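PDB 5HU4: cysteine protease from Listeria monocytogenes, which cleaves the C-terminal sorting signal of surface proteins and, through a thioester intermediate, attaches them covalently to the bacterial cell wall. Local coordinates for residues A[50-54]-A[55-59]; A[111-114]-A[115-119]; A[135-138]-A[139-143]; A[31-35]-A[36-40]. All coordinates share one frame; numbering follows the deposited sequence.

Contact 1: residues A[50-54]-A[55-59]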
loop_
_atom_site.group_PDB
_atom_site.type_symbol
_atom_site.label_atom_id
_atom_site.label_comp_id
_atom_site.label_asym_id
_atom_site.label_seq_id
_atom_site.Cartn_x
_atom_site.Cartn_y
_atom_site.Cartn_z
ATOM N N HIS A 50 -3.909 0.958 -8.805
ATOM C CA HIS A 50 -4.791 1.681 -9.713
ATOM C C HIS A 50 -6.133 2.014 -9.071
ATOM O O HIS A 50 -6.625 1.285 -8.209
ATOM C CB HIS A 50 -5.018 0.872 -10.991
ATOM C CG HIS A 50 -5.447 1.705 -12.163
ATOM N ND1 HIS A 50 -4.623 2.627 -12.756
ATOM C CD2 HIS A 50 -6.623 1.747 -12.836
ATOM C CE1 HIS A 50 -5.269 3.209 -13.761
ATOM N NE2 HIS A 50 -6.478 2.693 -13.825
ATOM N N HIS A 51 -6.711 3.132 -9.496
ATOM C CA HIS A 51 -8.050 3.520 -9.079
ATOM C C HIS A 51 -9.010 3.259 -10.232
ATOM O O HIS A 51 -9.066 4.030 -11.189
ATOM C CB HIS A 51 -8.082 4.993 -8.659
ATOM C CG HIS A 51 -9.387 5.433 -8.069
ATOM N ND1 HIS A 51 -9.556 6.668 -7.481
ATOM C CD2 HIS A 51 -10.584 4.804 -7.974
ATOM C CE1 HIS A 51 -10.801 6.783 -7.052
ATOM N NE2 HIS A 51 -11.445 5.667 -7.340
ATOM N N MET A 52 -9.754 2.162 -10.141
ATOM C CA MET A 52 -10.662 1.766 -11.210
ATOM C C MET A 52 -12.038 2.394 -11.028
ATOM O O MET A 52 -12.338 2.946 -9.969
ATOM C CB MET A 52 -10.780 0.242 -11.270
ATOM C CG MET A 52 -9.467 -0.465 -11.561
ATOM S SD MET A 52 -9.669 -2.240 -11.776
ATOM C CE MET A 52 -10.616 -2.292 -13.295
ATOM N N ARG A 53 -12.867 2.314 -12.066
ATOM C CA ARG A 53 -14.226 2.842 -12.002
ATOM C C ARG A 53 -14.999 2.136 -10.895
ATOM O O ARG A 53 -15.759 2.762 -10.156
ATOM C CB ARG A 53 -14.942 2.682 -13.343
ATOM C CG ARG A 53 -16.285 3.390 -13.401
ATOM C CD ARG A 53 -16.117 4.884 -13.177
ATOM N NE ARG A 53 -17.363 5.524 -12.763
ATOM C CZ ARG A 53 -17.717 5.714 -11.495
ATOM N NH1 ARG A 53 -16.918 5.317 -10.513
ATOM N NH2 ARG A 53 -18.869 6.305 -11.209
ATOM N N ASP A 54 -14.795 0.828 -10.788
ATOM C CA ASP A 54 -15.291 0.073 -9.650
ATOM C C ASP A 54 -14.476 0.484 -8.429
ATOM O O ASP A 54 -13.339 0.046 -8.254
ATOM C CB ASP A 54 -15.193 -1.433 -9.906
ATOM C CG ASP A 54 -15.782 -2.264 -8.779
ATOM O OD1 ASP A 54 -16.369 -1.683 -7.842
ATOM O OD2 ASP A 54 -15.665 -3.507 -8.835
ATOM N N GLU A 55 -15.067 1.331 -7.593
ATOM C CA GLU A 55 -14.360 1.949 -6.474
ATOM C C GLU A 55 -13.892 0.947 -5.421
ATOM O O GLU A 55 -13.110 1.292 -4.537
ATOM C CB GLU A 55 -15.253 3.003 -5.812
ATOM C CG GLU A 55 -15.791 4.053 -6.771
ATOM C CD GLU A 55 -14.695 4.915 -7.368
ATOM O OE1 GLU A 55 -13.980 5.587 -6.597
ATOM O OE2 GLU A 55 -14.550 4.921 -8.609
ATOM N N SER A 56 -14.369 -0.289 -5.517
ATOM C CA SER A 56 -14.018 -1.322 -4.547
ATOM C C SER A 56 -12.742 -2.065 -4.933
ATOM O O SER A 56 -12.202 -2.840 -4.144
ATOM C CB SER A 56 -15.170 -2.319 -4.394
ATOM O OG SER A 56 -15.462 -2.953 -5.628
ATOM N N MET A 57 -12.262 -1.821 -6.148
ATOM C CA MET A 57 -11.108 -2.545 -6.675
ATOM C C MET A 57 -9.776 -1.902 -6.302
ATOM O O MET A 57 -9.659 -0.677 -6.244
ATOM C CB MET A 57 -11.208 -2.656 -8.198
ATOM C CG MET A 57 -12.468 -3.338 -8.688
ATOM S SD MET A 57 -12.284 -5.120 -8.877
ATOM C CE MET A 57 -11.137 -5.195 -10.250
ATOM N N LEU A 58 -8.782 -2.751 -6.054
ATOM C CA LEU A 58 -7.395 -2.332 -5.842
ATOM C C LEU A 58 -7.239 -1.248 -4.773
ATOM O O LEU A 58 -7.577 -1.465 -3.610
ATOM C CB LEU A 58 -6.789 -1.861 -7.167
ATOM C CG LEU A 58 -6.797 -2.918 -8.276
ATOM C CD1 LEU A 58 -6.257 -2.353 -9.582
ATOM C CD2 LEU A 58 -6.008 -4.150 -7.853
ATOM N N PHE A 59 -6.721 -0.086 -5.166
ATOM C CA PHE A 59 -6.479 0.996 -4.214
ATOM C C PHE A 59 -7.550 2.078 -4.257
ATOM O O PHE A 59 -7.382 3.147 -3.677
ATOM C CB PHE A 59 -5.109 1.630 -4.455
ATOM C CG PHE A 59 -4.020 1.053 -3.600
ATOM C CD1 PHE A 59 -4.269 -0.039 -2.785
ATOM C CD2 PHE A 59 -2.753 1.611 -3.596
ATOM C CE1 PHE A 59 -3.271 -0.571 -1.995
ATOM C CE2 PHE A 59 -1.752 1.085 -2.807
ATOM C CZ PHE A 59 -2.010 -0.008 -2.005
HETATM O O HOH W 1 -10.806 1.381 -7.754
#
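E55 reaches back over the turn with both carboxylate oxygens engaged, and its OE1 takes the shortest bond here, 2.6 Å from NE2 of H51. The N-H points straight at the oxygen, which lies in the imidazole plane; the nitrogen is on the syn side of the carboxylate but well out of its plane, the two groups being turned 58° apart. The other oxygen, OE2, forms a salt bridge with NH1 of R53 at 3.1 Å, met at the guanidinium edge. With CG beside the backbone N, a bend at chi2 (-65°) folds the E55 chain back so that one carboxylate reaches both the H51 imidazole and the R53 guanidinium. With ND1 of H51 bonded to the carbonyl of C111, both ring nitrogens are occupied, which fixes the ring's rotation beside the catalytic pair H50 and C111.

Next along the chain, D54 to M57 form a type I beta turn closed by M57 N to D54 O, 3.0 Å. D54 OD1 also receives the hydroxyl of S56 at 2.7 Å, from above the carboxylate plane. A water lies within the loop, accepting from M52 N, with the carbonyls of D54 and M57 in reach (water to M57 O 2.8 Å). Among the apolar side chains, M52 SD lies against the methyl CE of M57 at 3.6 Å, while L58 CD1 packs on CB of H50.

The loop runs between strands 44-48 and 70-74; H51 and F59 lean on T110 of strand 105-111.

Contact 2: residues A[111-114]-A[115-119]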
loop_
_atom_site.group_PDB
_atom_site.type_symbol
_atom_site.label_atom_id
_atom_site.label_comp_id
_atom_site.label_asym_id
_atom_site.label_seq_id
_atom_site.Cartn_x
_atom_site.Cartn_y
_atom_site.Cartn_z
ATOM N N CYS A 111 -4.553 7.138 -7.990
ATOM C CA CYS A 111 -5.154 8.284 -8.660
ATOM C C CYS A 111 -6.369 8.753 -7.869
ATOM O O CYS A 111 -7.052 7.945 -7.240
ATOM C CB CYS A 111 -5.549 7.930 -10.095
ATOM S SG CYS A 111 -4.232 7.158 -11.065
ATOM N N ASP A 112 -6.633 10.056 -7.890
ATOM C CA ASP A 112 -7.755 10.600 -7.134
ATOM C C ASP A 112 -9.072 10.380 -7.875
ATOM O O ASP A 112 -10.149 10.604 -7.323
ATOM C CB ASP A 112 -7.544 12.088 -6.846
ATOM C CG ASP A 112 -7.742 12.958 -8.070
ATOM O OD1 ASP A 112 -7.239 12.592 -9.153
ATOM O OD2 ASP A 112 -8.401 14.012 -7.950
ATOM N N LYS A 113 -8.973 9.946 -9.131
ATOM C CA LYS A 113 -10.145 9.630 -9.945
ATOM C C LYS A 113 -9.912 8.348 -10.743
ATOM O O LYS A 113 -8.767 7.964 -10.980
ATOM C CB LYS A 113 -10.480 10.781 -10.905
ATOM C CG LYS A 113 -10.241 12.177 -10.355
ATOM C CD LYS A 113 -10.443 13.238 -11.425
ATOM C CE LYS A 113 -11.822 13.868 -11.319
ATOM N NZ LYS A 113 -12.084 14.389 -9.948
ATOM N N PRO A 114 -10.999 7.673 -11.153
ATOM C CA PRO A 114 -10.866 6.525 -12.056
ATOM C C PRO A 114 -10.617 6.950 -13.502
ATOM O O PRO A 114 -10.195 6.134 -14.322
ATOM C CB PRO A 114 -12.212 5.814 -11.921
ATOM C CG PRO A 114 -13.160 6.889 -11.535
ATOM C CD PRO A 114 -12.381 7.829 -10.661
ATOM N N THR A 115 -10.884 8.216 -13.807
ATOM C CA THR A 115 -10.606 8.758 -15.132
ATOM C C THR A 115 -9.180 9.291 -15.185
ATOM O O THR A 115 -8.447 9.208 -14.198
ATOM C CB THR A 115 -11.589 9.880 -15.509
ATOM O OG1 THR A 115 -11.780 10.750 -14.387
ATOM C CG2 THR A 115 -12.933 9.294 -15.912
ATOM N N GLU A 116 -8.787 9.834 -16.333
ATOM C CA GLU A 116 -7.441 10.368 -16.492
ATOM C C GLU A 116 -7.244 11.592 -15.609
ATOM O O GLU A 116 -8.082 12.496 -15.581
ATOM C CB GLU A 116 -7.156 10.718 -17.956
ATOM C CG GLU A 116 -6.094 9.839 -18.621
ATOM C CD GLU A 116 -4.878 9.587 -17.740
ATOM O OE1 GLU A 116 -4.423 10.526 -17.047
ATOM O OE2 GLU A 116 -4.378 8.440 -17.735
ATOM N N THR A 117 -6.133 11.607 -14.882
ATOM C CA THR A 117 -5.864 12.677 -13.937
ATOM C C THR A 117 -4.374 12.828 -13.662
ATOM O O THR A 117 -3.618 11.857 -13.708
ATOM C CB THR A 117 -6.600 12.440 -12.605
ATOM O OG1 THR A 117 -6.266 13.482 -11.679
ATOM C CG2 THR A 117 -6.216 11.089 -12.014
ATOM N N THR A 118 -3.959 14.057 -13.376
ATOM C CA THR A 118 -2.574 14.342 -13.030
ATOM C C THR A 118 -2.420 14.422 -11.517
ATOM O O THR A 118 -1.348 14.746 -11.010
ATOM C CB THR A 118 -2.090 15.660 -13.659
ATOM O OG1 THR A 118 -2.892 16.745 -13.175
ATOM C CG2 THR A 118 -2.195 15.593 -15.173
ATOM N N LYS A 119 -3.500 14.129 -10.803
ATOM C CA LYS A 119 -3.502 14.228 -9.350
ATOM C C LYS A 119 -3.506 12.853 -8.689
ATOM O O LYS A 119 -4.140 11.917 -9.175
ATOM C CB LYS A 119 -4.705 15.050 -8.878
ATOM C CG LYS A 119 -4.632 16.530 -9.246
ATOM C CD LYS A 119 -3.186 17.011 -9.339
ATOM C CE LYS A 119 -3.105 18.502 -9.638
ATOM N NZ LYS A 119 -3.687 19.336 -8.548
#
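Polar contacts of D112 with T117 and K119 bridge this loop. The hydroxyl OG1 of T117 donates to OD1 of D112 at 2.8 Å, using the syn lone pair of the carboxylate. The same OG1 accepts from the backbone N of K119 at 3.0 Å, an ST turn, so donor and acceptor roles are both used and the rotation of the threonine is set. With chi1 at 177°, OG1 lies opposite the backbone N of T117 and faces the aspartate. A weak backbone bond, D112 N to K119 O at 3.4 Å, runs beside it.

Packing contacts are fewer. Carbon meets carbon where the methyl CG2 of T117 rests 3.8 Å from CB of C111, the residue that forms the acyl-thioester intermediate, and where the K113 side chain crosses that of T117 at about a right angle, its CD 4.1 Å from T117 CB. The side chains of D112 and K119 lie side by side, pointing the same way, with K119 CB 3.5 Å from D112 OD1.

The loop joins the end of strand 105-111, where C111 sits, to the start of strand 119-132, its antiparallel neighbour; T118 and K119 touch D91 of strand 78-91, and P114 packs against H51, R53 and E55.

Contact 3: residues A[135-138]-A[139-143]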
loop_
_atom_site.group_PDB
_atom_site.type_symbol
_atom_site.label_atom_id
_atom_site.label_comp_id
_atom_site.label_asym_id
_atom_site.label_seq_id
_atom_site.Cartn_x
_atom_site.Cartn_y
_atom_site.Cartn_z
ATOM N N LYS A 135 0.023 -18.375 11.389
ATOM C CA LYS A 135 -1.168 -18.779 10.658
ATOM C C LYS A 135 -2.362 -17.916 11.051
ATOM O O LYS A 135 -3.114 -17.446 10.200
ATOM C CB LYS A 135 -1.480 -20.253 10.913
ATOM C CG LYS A 135 -0.898 -21.202 9.874
ATOM C CD LYS A 135 -0.705 -22.585 10.451
ATOM C CE LYS A 135 0.620 -23.172 10.016
ATOM N NZ LYS A 135 1.758 -22.276 10.371
ATOM N N GLU A 136 -2.514 -17.694 12.352
ATOM C CA GLU A 136 -3.627 -16.912 12.887
ATOM C C GLU A 136 -3.602 -15.457 12.410
ATOM O O GLU A 136 -4.639 -14.907 12.042
ATOM C CB GLU A 136 -3.620 -16.972 14.421
ATOM C CG GLU A 136 -2.361 -16.418 15.063
ATOM C CD GLU A 136 -2.319 -16.620 16.562
ATOM O OE1 GLU A 136 -3.377 -16.918 17.155
ATOM O OE2 GLU A 136 -1.224 -16.474 17.151
ATOM N N LEU A 137 -2.420 -14.844 12.405
ATOM C CA LEU A 137 -2.277 -13.453 11.988
ATOM C C LEU A 137 -2.510 -13.314 10.490
ATOM O O LEU A 137 -3.159 -12.370 10.038
ATOM C CB LEU A 137 -0.893 -12.915 12.358
ATOM C CG LEU A 137 -0.642 -12.604 13.835
ATOM C CD1 LEU A 137 0.837 -12.355 14.091
ATOM C CD2 LEU A 137 -1.473 -11.411 14.279
ATOM N N GLU A 138 -1.970 -14.260 9.728
ATOM C CA GLU A 138 -2.148 -14.272 8.282
ATOM C C GLU A 138 -3.622 -14.386 7.915
ATOM O O GLU A 138 -4.113 -13.649 7.064
ATOM C CB GLU A 138 -1.358 -15.419 7.651
ATOM C CG GLU A 138 -1.899 -15.875 6.308
ATOM C CD GLU A 138 -0.937 -16.773 5.564
ATOM O OE1 GLU A 138 -0.714 -17.913 6.018
ATOM O OE2 GLU A 138 -0.408 -16.341 4.519
ATOM N N ASN A 139 -4.327 -15.307 8.564
ATOM C CA ASN A 139 -5.743 -15.514 8.284
ATOM C C ASN A 139 -6.622 -14.389 8.824
ATOM O O ASN A 139 -7.737 -14.184 8.346
ATOM C CB ASN A 139 -6.209 -16.854 8.857
ATOM C CG ASN A 139 -6.073 -17.992 7.863
ATOM O OD1 ASN A 139 -5.071 -18.708 7.853
ATOM N ND2 ASN A 139 -7.084 -18.164 7.018
ATOM N N LYS A 140 -6.124 -13.659 9.816
ATOM C CA LYS A 140 -6.898 -12.572 10.405
ATOM C C LYS A 140 -6.816 -11.305 9.563
ATOM O O LYS A 140 -7.835 -10.690 9.251
ATOM C CB LYS A 140 -6.426 -12.274 11.829
ATOM C CG LYS A 140 -7.452 -11.521 12.662
ATOM C CD LYS A 140 -6.811 -10.773 13.819
ATOM C CE LYS A 140 -7.871 -10.115 14.689
ATOM N NZ LYS A 140 -8.942 -9.479 13.871
ATOM N N TYR A 141 -5.599 -10.918 9.193
ATOM C CA TYR A 141 -5.386 -9.656 8.494
ATOM C C TYR A 141 -5.300 -9.826 6.982
ATOM O O TYR A 141 -5.623 -8.907 6.233
ATOM C CB TYR A 141 -4.126 -8.969 9.018
ATOM C CG TYR A 141 -4.241 -8.562 10.467
ATOM C CD1 TYR A 141 -5.204 -7.647 10.872
ATOM C CD2 TYR A 141 -3.393 -9.091 11.430
ATOM C CE1 TYR A 141 -5.321 -7.272 12.195
ATOM C CE2 TYR A 141 -3.501 -8.718 12.756
ATOM C CZ TYR A 141 -4.467 -7.807 13.132
ATOM O OH TYR A 141 -4.583 -7.431 14.450
ATOM N N PHE A 142 -4.879 -11.001 6.531
ATOM C CA PHE A 142 -4.849 -11.285 5.101
ATOM C C PHE A 142 -5.694 -12.513 4.763
ATOM O O PHE A 142 -5.154 -13.537 4.348
ATOM C CB PHE A 142 -3.406 -11.491 4.634
ATOM C CG PHE A 142 -2.463 -10.424 5.106
ATOM C CD1 PHE A 142 -2.373 -9.217 4.433
ATOM C CD2 PHE A 142 -1.674 -10.622 6.227
ATOM C CE1 PHE A 142 -1.511 -8.230 4.866
ATOM C CE2 PHE A 142 -0.810 -9.639 6.666
ATOM C CZ PHE A 142 -0.728 -8.441 5.984
ATOM N N PRO A 143 -7.025 -12.418 4.941
ATOM C CA PRO A 143 -7.876 -13.602 4.791
ATOM C C PRO A 143 -8.221 -13.898 3.336
ATOM O O PRO A 143 -8.062 -13.034 2.467
ATOM C CB PRO A 143 -9.126 -13.225 5.582
ATOM C CG PRO A 143 -9.227 -11.754 5.384
ATOM C CD PRO A 143 -7.809 -11.237 5.346
#
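L137 and Y141, one helical turn apart, lie side by side and point the same way. Traced outward, the tyrosine begins with CB, 3.7 Å from the carbonyl O of L137. CD2 comes within 3.6 Å of the same oxygen, which approaches the ring obliquely. CE2, one atom further, touches the leucine methyl CD2 at 3.7 Å. Chi1 of -65° keeps the tyrosine ring beside its own backbone N, over the preceding turn of the helix. CD of K140 lies over one face, toward the rim, and beyond the segments the ring stacks with Y72.

Residues 135-141 form a short C-terminal helix after the last strand of the sortase beta-sheet. Its main-chain bonds include N139 N to K135 O and Y141 N to L137 O, the latter 3.0 Å long and nearly straight at 169°. K140 N has weak bonds to the carbonyls of both E136 and L137.

F142 leaves helical geometry, yet its N still donates to E138 O at 2.8 Å, with a more bent angle of 135°. The same oxygen lies at the edge of the phenylalanine ring and 3.3 Å from F142 CB, while CB of Y141 sits over one face of the F142 ring, toward its rim. L137, Y141 and F142 all touch L79 of strand 78-91.

Contact 4: residues A[31-35]-A[36-40]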
loop_
_atom_site.group_PDB
_atom_site.type_symbol
_atom_site.label_atom_id
_atom_site.label_comp_id
_atom_site.label_asym_id
_atom_site.label_seq_id
_atom_site.Cartn_x
_atom_site.Cartn_y
_atom_site.Cartn_z
ATOM N N ALA A 31 -1.219 -4.323 -5.598
ATOM C CA ALA A 31 -0.308 -3.249 -5.221
ATOM C C ALA A 31 1.078 -3.519 -5.796
ATOM O O ALA A 31 1.499 -4.672 -5.899
ATOM C CB ALA A 31 -0.245 -3.105 -3.709
ATOM N N THR A 32 1.782 -2.458 -6.177
ATOM C CA THR A 32 3.085 -2.604 -6.816
ATOM C C THR A 32 4.151 -1.716 -6.178
ATOM O O THR A 32 3.920 -0.532 -5.931
ATOM C CB THR A 32 3.011 -2.276 -8.320
ATOM O OG1 THR A 32 2.536 -0.936 -8.497
ATOM C CG2 THR A 32 2.073 -3.238 -9.034
ATOM N N THR A 33 5.316 -2.301 -5.915
ATOM C CA THR A 33 6.459 -1.555 -5.401
ATOM C C THR A 33 6.901 -0.507 -6.418
ATOM O O THR A 33 6.710 -0.688 -7.622
ATOM C CB THR A 33 7.641 -2.482 -5.074
ATOM O OG1 THR A 33 8.108 -3.104 -6.279
ATOM C CG2 THR A 33 7.218 -3.557 -4.084
ATOM N N MET A 34 7.492 0.582 -5.937
ATOM C CA MET A 34 7.825 1.703 -6.810
ATOM C C MET A 34 9.326 1.978 -6.888
ATOM O O MET A 34 9.784 2.699 -7.774
ATOM C CB MET A 34 7.079 2.957 -6.354
ATOM C CG MET A 34 5.574 2.855 -6.541
ATOM S SD MET A 34 4.693 4.356 -6.080
ATOM C CE MET A 34 4.412 5.079 -7.693
ATOM N N ARG A 35 10.089 1.410 -5.959
ATOM C CA ARG A 35 11.543 1.454 -6.050
ATOM C C ARG A 35 12.118 0.045 -5.995
ATOM O O ARG A 35 11.594 -0.823 -5.299
ATOM C CB ARG A 35 12.150 2.308 -4.934
ATOM C CG ARG A 35 11.521 3.678 -4.760
ATOM C CD ARG A 35 12.443 4.605 -3.975
ATOM N NE ARG A 35 13.185 3.888 -2.943
ATOM C CZ ARG A 35 12.757 3.716 -1.697
ATOM N NH1 ARG A 35 11.586 4.211 -1.321
ATOM N NH2 ARG A 35 13.500 3.048 -0.827
ATOM N N SER A 36 13.200 -0.174 -6.734
ATOM C CA SER A 36 13.847 -1.479 -6.788
ATOM C C SER A 36 14.467 -1.864 -5.448
ATOM O O SER A 36 14.692 -3.043 -5.173
ATOM C CB SER A 36 14.922 -1.492 -7.878
ATOM O OG SER A 36 15.988 -0.617 -7.547
ATOM N N ASP A 37 14.723 -0.864 -4.610
ATOM C CA ASP A 37 15.522 -1.058 -3.405
ATOM C C ASP A 37 14.711 -1.152 -2.112
ATOM O O ASP A 37 15.245 -1.554 -1.078
ATOM C CB ASP A 37 16.530 0.081 -3.271
ATOM C CG ASP A 37 15.876 1.394 -2.884
ATOM O OD1 ASP A 37 15.322 2.074 -3.775
ATOM O OD2 ASP A 37 15.912 1.741 -1.684
ATOM N N GLN A 38 13.436 -0.779 -2.165
ATOM C CA GLN A 38 12.630 -0.666 -0.949
ATOM C C GLN A 38 12.494 -1.994 -0.203
ATOM O O GLN A 38 12.388 -3.060 -0.810
ATOM C CB GLN A 38 11.245 -0.097 -1.275
ATOM C CG GLN A 38 10.347 -1.006 -2.098
ATOM C CD GLN A 38 9.067 -0.313 -2.529
ATOM O OE1 GLN A 38 9.077 0.535 -3.422
ATOM N NE2 GLN A 38 7.958 -0.666 -1.888
ATOM N N VAL A 39 12.519 -1.911 1.124
ATOM C CA VAL A 39 12.446 -3.083 1.989
ATOM C C VAL A 39 11.287 -2.941 2.973
ATOM O O VAL A 39 11.047 -1.855 3.503
ATOM C CB VAL A 39 13.767 -3.290 2.772
ATOM C CG1 VAL A 39 13.726 -4.586 3.567
ATOM C CG2 VAL A 39 14.956 -3.285 1.823
ATOM N N MET A 40 10.568 -4.034 3.212
ATOM C CA MET A 40 9.448 -4.019 4.149
ATOM C C MET A 40 9.910 -3.759 5.578
ATOM O O MET A 40 10.879 -4.357 6.047
ATOM C CB MET A 40 8.674 -5.337 4.086
ATOM C CG MET A 40 7.810 -5.495 2.846
ATOM S SD MET A 40 6.757 -6.957 2.916
ATOM C CE MET A 40 6.014 -6.923 1.287
#
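The bend that follows strand 31-33 in the sortase sheet is held by two side chains, those of Q38 and D37, reaching back to the residues before it. OE1 of Q38 accepts two backbone N-H groups in succession: M34 N at 3.0 Å, above the amide plane, and R35 N at 2.9 Å, closer to that plane. The glutamine is extended beyond CG (chi2 -173°), which carries the amide across the bend. The amide carbon CD lies 3.6 Å from CB of T33, whose OG1 bonds to the backbone N of G21.

D37 and R35 form a side-on salt bridge. R35 NE meets OD1 and NH2 meets OD2, each at 2.9 Å and on the syn side but out of the carboxylate plane, the guanidinium and carboxylate planes being 41° apart. The NH2 bond is nearly straight, 172°, with its oxygen in the guanidinium plane. CB of Q38 covers one guanidinium face near the rim, at 3.9 Å from NH2, so the arginine is held by charge at its edge and by carbon over a face.

The guanidinium also bonds to I98 O and N100 OD1, and Q38 NE2 to P46 O, which joins the bend to the neighbouring strand 44-48 and to the loop before strand 105-111.

From the N terminus, contact 4 comes first, closing the bend between strands 31-33 and 44-48. Contact 1 follows in the long connection from strand 44-48 to strand 70-74, contact 2 spans the turn between strands 105-111 and 119-132, and contact 3 lies in the helix after strand 119-132. All four run in series; none nests in or crosses another. Contacts 1 and 2 meet directly, through a probable hydrogen bond from H51 to the C111 carbonyl and P114 packing on the M52-R53 backbone. Contact 4 reaches contact 1 more lightly, where A31 CB packs on the ring of F59. Contact 3 stands apart, its centre about 32 Å from that of contact 2, on the opposite side of the chain's centre.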